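Local structure of ESX-5 secretion-associated protein EspG5 (Mycobacterium marinum, 6VJ5) at residues Ile10-Asp15 against Gln59-Gly64; Asp165-Asn170 against Val209-Gln214; Ala253-Ala258 against Val278-Lys283. The protein acts as a specific chaperone for cognate PE/PPE proteins, prevents aggregation of PE/PPE dimers, and is required for secretion of LipY and PE31/PPE18. All coordinates share one frame; numbering follows the deposited sequence.

Interaction 1: residues Ile10-Asp15 against Gln59-Gly64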
loop_
_atom_site.group_PDB
_atom_site.type_symbol
_atom_site.label_atom_id
_atom_site.label_comp_id
_atom_site.label_asym_id
_atom_site.label_seq_id
_atom_site.Cartn_x
_atom_site.Cartn_y
_atom_site.Cartn_z
ATOM N N ILE C 10 -24.888 11.044 -7.037
ATOM C CA ILE C 10 -24.053 11.513 -5.941
ATOM C C ILE C 10 -22.697 11.925 -6.493
ATOM O O ILE C 10 -22.301 11.532 -7.591
ATOM C CB ILE C 10 -23.853 10.450 -4.842
ATOM C CG1 ILE C 10 -23.177 9.212 -5.426
ATOM C CG2 ILE C 10 -25.181 10.073 -4.222
ATOM C CD1 ILE C 10 -22.737 8.217 -4.385
ATOM N N THR C 11 -21.972 12.711 -5.703
ATOM C CA THR C 11 -20.632 13.149 -6.067
ATOM C C THR C 11 -19.777 13.204 -4.813
ATOM O O THR C 11 -20.125 13.891 -3.847
ATOM C CB THR C 11 -20.663 14.513 -6.759
ATOM O OG1 THR C 11 -21.303 14.385 -8.035
ATOM C CG2 THR C 11 -19.252 15.044 -6.950
ATOM N N VAL C 12 -18.663 12.476 -4.831
ATOM C CA VAL C 12 -17.715 12.457 -3.728
ATOM C C VAL C 12 -16.340 12.786 -4.286
ATOM O O VAL C 12 -16.057 12.571 -5.466
ATOM C CB VAL C 12 -17.692 11.094 -3.006
ATOM C CG1 VAL C 12 -19.080 10.738 -2.500
ATOM C CG2 VAL C 12 -17.159 10.012 -3.938
ATOM N N ASN C 13 -15.478 13.317 -3.424
ATOM C CA ASN C 13 -14.088 13.497 -3.814
ATOM C C ASN C 13 -13.372 12.145 -3.776
ATOM O O ASN C 13 -13.964 11.104 -3.476
ATOM C CB ASN C 13 -13.413 14.551 -2.935
ATOM C CG ASN C 13 -13.402 14.191 -1.466
ATOM O OD1 ASN C 13 -13.407 13.020 -1.094
ATOM N ND2 ASN C 13 -13.370 15.213 -0.616
ATOM N N VAL C 14 -12.084 12.155 -4.119
ATOM C CA VAL C 14 -11.339 10.905 -4.228
ATOM C C VAL C 14 -11.225 10.228 -2.868
ATOM O O VAL C 14 -11.278 8.997 -2.767
ATOM C CB VAL C 14 -9.956 11.172 -4.848
ATOM C CG1 VAL C 14 -9.095 9.916 -4.827
ATOM C CG2 VAL C 14 -10.104 11.683 -6.276
ATOM N N ASP C 15 -11.071 11.018 -1.804
ATOM C CA ASP C 15 -11.024 10.452 -0.461
ATOM C C ASP C 15 -12.339 9.769 -0.114
ATOM O O ASP C 15 -12.353 8.639 0.386
ATOM C CB ASP C 15 -10.700 11.550 0.556
ATOM C CG ASP C 15 -9.237 11.939 0.548
ATOM O OD1 ASP C 15 -8.394 11.070 0.240
ATOM O OD2 ASP C 15 -8.931 13.110 0.858
ATOM N N GLN C 59 -25.121 14.142 3.590
ATOM C CA GLN C 59 -25.822 13.899 2.337
ATOM C C GLN C 59 -26.651 12.621 2.364
ATOM O O GLN C 59 -27.314 12.309 1.369
ATOM C CB GLN C 59 -24.827 13.825 1.174
ATOM C CG GLN C 59 -24.066 15.110 0.920
ATOM C CD GLN C 59 -24.981 16.307 0.750
ATOM O OE1 GLN C 59 -25.126 17.125 1.658
ATOM N NE2 GLN C 59 -25.609 16.413 -0.416
ATOM N N GLY C 60 -26.627 11.873 3.465
ATOM C CA GLY C 60 -27.330 10.611 3.542
ATOM C C GLY C 60 -26.651 9.458 2.841
ATOM O O GLY C 60 -27.186 8.341 2.857
ATOM N N ILE C 61 -25.493 9.691 2.220
ATOM C CA ILE C 61 -24.786 8.618 1.528
ATOM C C ILE C 61 -24.432 7.503 2.500
ATOM O O ILE C 61 -24.521 6.314 2.168
ATOM C CB ILE C 61 -23.530 9.177 0.835
ATOM C CG1 ILE C 61 -23.910 10.307 -0.122
ATOM C CG2 ILE C 61 -22.788 8.073 0.097
ATOM C CD1 ILE C 61 -22.718 11.041 -0.697
ATOM N N VAL C 62 -24.016 7.868 3.708
ATOM C CA VAL C 62 -23.716 6.916 4.767
ATOM C C VAL C 62 -24.630 7.237 5.939
ATOM O O VAL C 62 -24.605 8.358 6.465
ATOM C CB VAL C 62 -22.240 6.972 5.189
ATOM C CG1 VAL C 62 -22.033 6.180 6.469
ATOM C CG2 VAL C 62 -21.354 6.440 4.073
ATOM N N VAL C 63 -25.445 6.265 6.333
ATOM C CA VAL C 63 -26.320 6.390 7.490
ATOM C C VAL C 63 -25.640 5.650 8.634
ATOM O O VAL C 63 -25.526 4.420 8.611
ATOM C CB VAL C 63 -27.722 5.834 7.205
ATOM C CG1 VAL C 63 -28.713 6.378 8.222
ATOM C CG2 VAL C 63 -28.147 6.179 5.785
ATOM N N GLY C 64 -25.171 6.400 9.627
ATOM C CA GLY C 64 -24.384 5.823 10.697
ATOM C C GLY C 64 -23.096 5.222 10.178
ATOM O O GLY C 64 -22.129 5.941 9.907
#
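Ile61 reaches Val12 through a first torsion that sets CG1 anti to its carbonyl carbon (chi1 -57°), and an extended second torsion (172°) stretches the side chain so that CD1 reaches toward the strand. Val12 adopts the matching first torsion, also -57°, which places its CG1 beside the backbone N and lets the two methyls meet: Ile61 CD1 lies 4.1 Å from Val12 CG1. The two side chains cross obliquely at this point. Ile10 completes the arrangement two residues earlier on the same strand. Its CG2 approaches the middle of the Ile61 side chain, 4.3 Å from Ile61 CG1, while its other branch ends with CD1 4.5 Å from Ile61 CG2. The buried Ile61 thus offers its CD1 methyl to Val12 and its CG1 methylene to Ile10, two side chains of one strand.

The backbones stay well apart, with 8.0 Å between Ile10 CA and Ile61 CA, so side chains alone bridge them. Strand 10-13 is an outermost strand of the large antiparallel sheet within this chain and is bonded to strand 136-141. On the opposing segment, Gly60, with positive phi, ends helix 51-58 in a Schellman motif and turns the chain into Ile61, which leads to the short strand 62-63. Helix 14-23, which starts inside segment 10-15, folds back so that Phe17 packs on Val12 and Leu20 on Ile61. Asn13 stands at the N-cap of that helix, its OD1 accepting a bond from Gly16 N.

No hydrogen bond or ion pair passes between the two segments. The contact therefore rests on burial of aliphatic carbon and on van der Waals contact, with little directional constraint, and the polar bonding of each backbone is directed to neighbours elsewhere in the chain.

Interaction 2: residues Asp165-Asn170 against Val209-Gln214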
loop_
_atom_site.group_PDB
_atom_site.type_symbol
_atom_site.label_atom_id
_atom_site.label_comp_id
_atom_site.label_asym_id
_atom_site.label_seq_id
_atom_site.Cartn_x
_atom_site.Cartn_y
_atom_site.Cartn_z
ATOM N N ASP C 165 -17.808 19.387 -36.631
ATOM C CA ASP C 165 -18.549 18.670 -37.652
ATOM C C ASP C 165 -17.675 17.577 -38.253
ATOM O O ASP C 165 -16.446 17.681 -38.232
ATOM C CB ASP C 165 -19.008 19.628 -38.754
ATOM C CG ASP C 165 -20.023 20.653 -38.257
ATOM O OD1 ASP C 165 -21.044 20.246 -37.663
ATOM O OD2 ASP C 165 -19.793 21.867 -38.451
ATOM N N PRO C 166 -18.279 16.511 -38.771
ATOM C CA PRO C 166 -17.483 15.451 -39.406
ATOM C C PRO C 166 -16.507 16.014 -40.429
ATOM O O PRO C 166 -16.887 16.752 -41.339
ATOM C CB PRO C 166 -18.543 14.559 -40.064
ATOM C CG PRO C 166 -19.776 14.762 -39.235
ATOM C CD PRO C 166 -19.722 16.200 -38.754
ATOM N N ALA C 167 -15.233 15.658 -40.275
ATOM C CA ALA C 167 -14.229 16.089 -41.234
ATOM C C ALA C 167 -14.599 15.609 -42.632
ATOM O O ALA C 167 -15.263 14.583 -42.810
ATOM C CB ALA C 167 -12.846 15.563 -40.846
ATOM N N ALA C 168 -14.168 16.374 -43.633
ATOM C CA ALA C 168 -14.423 16.036 -45.032
ATOM C C ALA C 168 -13.272 15.165 -45.518
ATOM O O ALA C 168 -12.314 15.626 -46.145
ATOM C CB ALA C 168 -14.582 17.298 -45.870
ATOM N N ILE C 169 -13.368 13.873 -45.208
ATOM C CA ILE C 169 -12.343 12.912 -45.581
ATOM C C ILE C 169 -13.001 11.731 -46.282
ATOM O O ILE C 169 -14.212 11.522 -46.201
ATOM C CB ILE C 169 -11.522 12.427 -44.369
ATOM C CG1 ILE C 169 -12.309 11.394 -43.570
ATOM C CG2 ILE C 169 -11.154 13.594 -43.471
ATOM C CD1 ILE C 169 -11.431 10.564 -42.650
ATOM N N ASN C 170 -12.162 10.921 -46.928
ATOM C CA ASN C 170 -12.598 9.722 -47.632
ATOM C C ASN C 170 -12.225 8.508 -46.783
ATOM O O ASN C 170 -11.039 8.208 -46.599
ATOM C CB ASN C 170 -11.959 9.651 -49.017
ATOM C CG ASN C 170 -12.073 10.950 -49.776
ATOM O OD1 ASN C 170 -11.137 11.746 -49.805
ATOM N ND2 ASN C 170 -13.227 11.177 -50.399
ATOM N N VAL C 209 -5.353 13.167 -45.510
ATOM C CA VAL C 209 -4.048 13.471 -44.929
ATOM C C VAL C 209 -4.046 14.865 -44.310
ATOM O O VAL C 209 -3.495 15.076 -43.223
ATOM C CB VAL C 209 -2.943 13.325 -45.990
ATOM C CG1 VAL C 209 -1.637 13.908 -45.467
ATOM C CG2 VAL C 209 -2.759 11.871 -46.370
ATOM N N ALA C 210 -4.650 15.840 -44.991
ATOM C CA ALA C 210 -4.660 17.198 -44.454
ATOM C C ALA C 210 -5.443 17.267 -43.146
ATOM O O ALA C 210 -4.995 17.897 -42.179
ATOM C CB ALA C 210 -5.242 18.168 -45.483
ATOM N N ALA C 211 -6.619 16.633 -43.093
ATOM C CA ALA C 211 -7.414 16.679 -41.869
ATOM C C ALA C 211 -6.754 15.873 -40.757
ATOM O O ALA C 211 -6.765 16.282 -39.590
ATOM C CB ALA C 211 -8.829 16.165 -42.130
ATOM N N LEU C 212 -6.176 14.723 -41.100
ATOM C CA LEU C 212 -5.491 13.911 -40.104
ATOM C C LEU C 212 -4.334 14.680 -39.483
ATOM O O LEU C 212 -4.197 14.736 -38.256
ATOM C CB LEU C 212 -5.000 12.621 -40.753
ATOM C CG LEU C 212 -4.682 11.429 -39.859
ATOM C CD1 LEU C 212 -5.837 11.054 -38.979
ATOM C CD2 LEU C 212 -4.285 10.262 -40.768
ATOM N N GLY C 213 -3.496 15.294 -40.317
ATOM C CA GLY C 213 -2.380 16.058 -39.786
ATOM C C GLY C 213 -2.825 17.133 -38.815
ATOM O O GLY C 213 -2.150 17.407 -37.821
ATOM N N GLN C 214 -3.975 17.750 -39.085
ATOM C CA GLN C 214 -4.485 18.786 -38.196
ATOM C C GLN C 214 -4.975 18.196 -36.880
ATOM O O GLN C 214 -4.704 18.745 -35.807
ATOM C CB GLN C 214 -5.604 19.554 -38.898
ATOM C CG GLN C 214 -5.097 20.524 -39.954
ATOM C CD GLN C 214 -6.081 20.743 -41.088
ATOM O OE1 GLN C 214 -7.262 20.411 -40.982
ATOM N NE2 GLN C 214 -5.593 21.300 -42.189
#
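Ala167 and Ala211 mark the nearest approach of the two backbones, their CA atoms 6.9 Å apart, where an irregular chain passes a turn of helix 206-217. Segment 165-170 is neither helix nor strand; it bends at Ala168, the centre of an inverse gamma turn, with a weak bond from Ile169 N to Ala167 O. Segment 209-214 is regular helix, with Gly213 N bonded to Val209 O and Gln214 N to Ala210 O. Ala167 and Ile169 flank Ala168 in the turn, and the CB of each is directed toward the helix.

Ala211 CB is the single methyl on which both converge. Ala167 CB meets it methyl to methyl at 4.3 Å, and Ile169 brings its CG2 branch closer, 3.7 Å from Ala211 CB. The first torsion of Ile169 (chi1 78°) places CG1 between backbone N and carbonyl carbon, which directs that longer branch elsewhere and leaves CG2 to touch the helix. Ile252 of strand 250-256 packs on both alanines, and Ile169 also rests on Ile270 and Pro272, so the small apolar cluster continues onto the large sheet.

Polar links to the start of the helix border it: Ser207 OG is hydrogen-bonded to Ala168 O, and Thr208 OG1 to Asn170 N. Asp165 and Ala167 make backbone bonds with Arg251, which sets the loop beside the beginning of strand 250-256.

The chemistry divides accordingly. Across the two segments there is only aliphatic carbon meeting at one small methyl, a contact without directional bonds; the position of the loop is probably set more sharply by its hydrogen bonds to Arg251 and to the hydroxyls of Ser207 and Thr208.

Interaction 3: residues Ala253-Ala258 against Val278-Lys283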
loop_
_atom_site.group_PDB
_atom_site.type_symbol
_atom_site.label_atom_id
_atom_site.label_comp_id
_atom_site.label_asym_id
_atom_site.label_seq_id
_atom_site.Cartn_x
_atom_site.Cartn_y
_atom_site.Cartn_z
ATOM N N ALA C 253 -12.594 9.921 -36.862
ATOM C CA ALA C 253 -12.755 8.714 -36.063
ATOM C C ALA C 253 -11.769 7.662 -36.544
ATOM O O ALA C 253 -11.683 7.394 -37.745
ATOM C CB ALA C 253 -14.183 8.170 -36.160
ATOM N N LEU C 254 -11.045 7.059 -35.604
ATOM C CA LEU C 254 -10.074 6.017 -35.897
ATOM C C LEU C 254 -10.380 4.798 -35.045
ATOM O O LEU C 254 -10.658 4.922 -33.848
ATOM C CB LEU C 254 -8.647 6.493 -35.616
ATOM C CG LEU C 254 -8.229 7.795 -36.295
ATOM C CD1 LEU C 254 -7.141 8.483 -35.493
ATOM C CD2 LEU C 254 -7.750 7.507 -37.707
ATOM N N TYR C 255 -10.313 3.621 -35.656
ATOM C CA TYR C 255 -10.538 2.401 -34.895
ATOM C C TYR C 255 -10.109 1.200 -35.717
ATOM O O TYR C 255 -10.134 1.233 -36.950
ATOM C CB TYR C 255 -12.010 2.264 -34.497
ATOM C CG TYR C 255 -12.947 2.160 -35.680
ATOM C CD1 TYR C 255 -13.219 0.932 -36.265
ATOM C CD2 TYR C 255 -13.559 3.289 -36.212
ATOM C CE1 TYR C 255 -14.073 0.828 -37.341
ATOM C CE2 TYR C 255 -14.417 3.193 -37.293
ATOM C CZ TYR C 255 -14.669 1.959 -37.851
ATOM O OH TYR C 255 -15.519 1.851 -38.927
ATOM N N GLN C 256 -9.707 0.143 -35.017
ATOM C CA GLN C 256 -9.441 -1.134 -35.659
ATOM C C GLN C 256 -10.754 -1.851 -35.947
ATOM O O GLN C 256 -11.758 -1.654 -35.257
ATOM C CB GLN C 256 -8.558 -2.013 -34.774
ATOM C CG GLN C 256 -7.083 -1.687 -34.850
ATOM C CD GLN C 256 -6.282 -2.388 -33.771
ATOM O OE1 GLN C 256 -5.796 -3.504 -33.960
ATOM N NE2 GLN C 256 -6.142 -1.734 -32.630
ATOM N N GLN C 257 -10.740 -2.687 -36.975
ATOM C CA GLN C 257 -11.874 -3.537 -37.297
ATOM C C GLN C 257 -11.594 -4.961 -36.837
ATOM O O GLN C 257 -10.440 -5.381 -36.731
ATOM C CB GLN C 257 -12.159 -3.504 -38.796
ATOM C CG GLN C 257 -12.768 -2.192 -39.243
ATOM C CD GLN C 257 -13.082 -2.174 -40.714
ATOM O OE1 GLN C 257 -12.503 -2.933 -41.491
ATOM N NE2 GLN C 257 -14.010 -1.308 -41.110
ATOM N N ALA C 258 -12.670 -5.693 -36.550
ATOM C CA ALA C 258 -12.549 -7.052 -36.036
ATOM C C ALA C 258 -11.669 -7.903 -36.944
ATOM O O ALA C 258 -11.842 -7.918 -38.166
ATOM C CB ALA C 258 -13.938 -7.680 -35.904
ATOM N N VAL C 278 -19.543 6.770 -36.028
ATOM C CA VAL C 278 -19.210 6.709 -34.609
ATOM C C VAL C 278 -19.974 5.571 -33.943
ATOM O O VAL C 278 -19.461 4.903 -33.037
ATOM C CB VAL C 278 -19.498 8.059 -33.930
ATOM C CG1 VAL C 278 -19.291 7.950 -32.426
ATOM C CG2 VAL C 278 -18.602 9.140 -34.512
ATOM N N GLN C 279 -21.215 5.336 -34.378
ATOM C CA GLN C 279 -21.957 4.171 -33.906
ATOM C C GLN C 279 -21.302 2.880 -34.384
ATOM O O GLN C 279 -21.231 1.900 -33.633
ATOM C CB GLN C 279 -23.412 4.255 -34.380
ATOM C CG GLN C 279 -24.278 3.037 -34.068
ATOM C CD GLN C 279 -24.186 1.954 -35.135
ATOM O OE1 GLN C 279 -23.954 0.785 -34.826
ATOM N NE2 GLN C 279 -24.372 2.339 -36.394
ATOM N N VAL C 280 -20.802 2.865 -35.620
ATOM C CA VAL C 280 -20.120 1.675 -36.120
ATOM C C VAL C 280 -18.844 1.423 -35.331
ATOM O O VAL C 280 -18.475 0.270 -35.073
ATOM C CB VAL C 280 -19.826 1.819 -37.623
ATOM C CG1 VAL C 280 -18.956 0.664 -38.112
ATOM C CG2 VAL C 280 -21.119 1.894 -38.419
ATOM N N GLY C 281 -18.150 2.490 -34.934
ATOM C CA GLY C 281 -16.902 2.316 -34.213
ATOM C C GLY C 281 -17.111 1.771 -32.816
ATOM O O GLY C 281 -16.355 0.909 -32.357
ATOM N N VAL C 282 -18.136 2.265 -32.119
ATOM C CA VAL C 282 -18.458 1.741 -30.795
ATOM C C VAL C 282 -18.802 0.260 -30.888
ATOM O O VAL C 282 -18.305 -0.566 -30.114
ATOM C CB VAL C 282 -19.607 2.549 -30.163
ATOM C CG1 VAL C 282 -20.120 1.850 -28.909
ATOM C CG2 VAL C 282 -19.145 3.970 -29.865
ATOM N N LYS C 283 -19.665 -0.094 -31.842
ATOM C CA LYS C 283 -20.017 -1.495 -32.031
ATOM C C LYS C 283 -18.780 -2.339 -32.306
ATOM O O LYS C 283 -18.663 -3.465 -31.809
ATOM C CB LYS C 283 -21.015 -1.631 -33.178
ATOM C CG LYS C 283 -21.531 -3.046 -33.380
ATOM C CD LYS C 283 -22.352 -3.165 -34.655
ATOM C CE LYS C 283 -22.891 -4.577 -34.824
ATOM N NZ LYS C 283 -23.896 -4.901 -33.772
#
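Strand residue Tyr255 and helix residue Gly281 come to within 6.4 Å of each other, CA to CA, the nearest approach of the two backbones. A first torsion of 62° turns one face of the Tyr255 ring to the helix. Gly281 CA sits over that face, 4.0 Å from the centroid of the Tyr255 ring and 11° off the normal, a CH-pi contact. Since Gly281 has no side chain, its backbone carbon itself can settle on the ring. At the far end of the ring, Val280 CG1 lies 3.7 Å from Tyr255 OH, approaching obliquely.

This is a helix packed on one face of an antiparallel sheet: strand 250-256 pairs with strand 267-272, which follows it in the chain, and helix 275-286 then returns over the strands. Leu242 and Cys271, on the strands flanking Tyr255, also touch its side chain, and Ile150, Ala151 and Ile155 of helix 147-159 pack against helix 275-286. The alternating residues Leu254 and Gln256 face another protein chain of the assembly, Leu254 packing on an apolar side chain and Gln256 NE2 hydrogen-bonding to a polar one.

From the N terminus the three contacts close in series, and none crosses or encloses another. Interaction 1 closes a loop of 43 residues, joining the outermost strand 10-13 to the chain that follows helix 51-58. Interaction 2 closes 38 residues containing strand 172-175 and helix 176-188, and brings the loop before that strand onto helix 206-217. Interaction 3 spans 19 residues, tying helix 275-286 to strand 250-256. Interaction 1 stands apart, its centre 44 Å from that of interaction 2 and on the other side of the chain's centre. Interactions 2 and 3 touch directly, Leu212 CD1 lying 4.2 Å from Leu254 CD2. The large sheet joins 1 and 3.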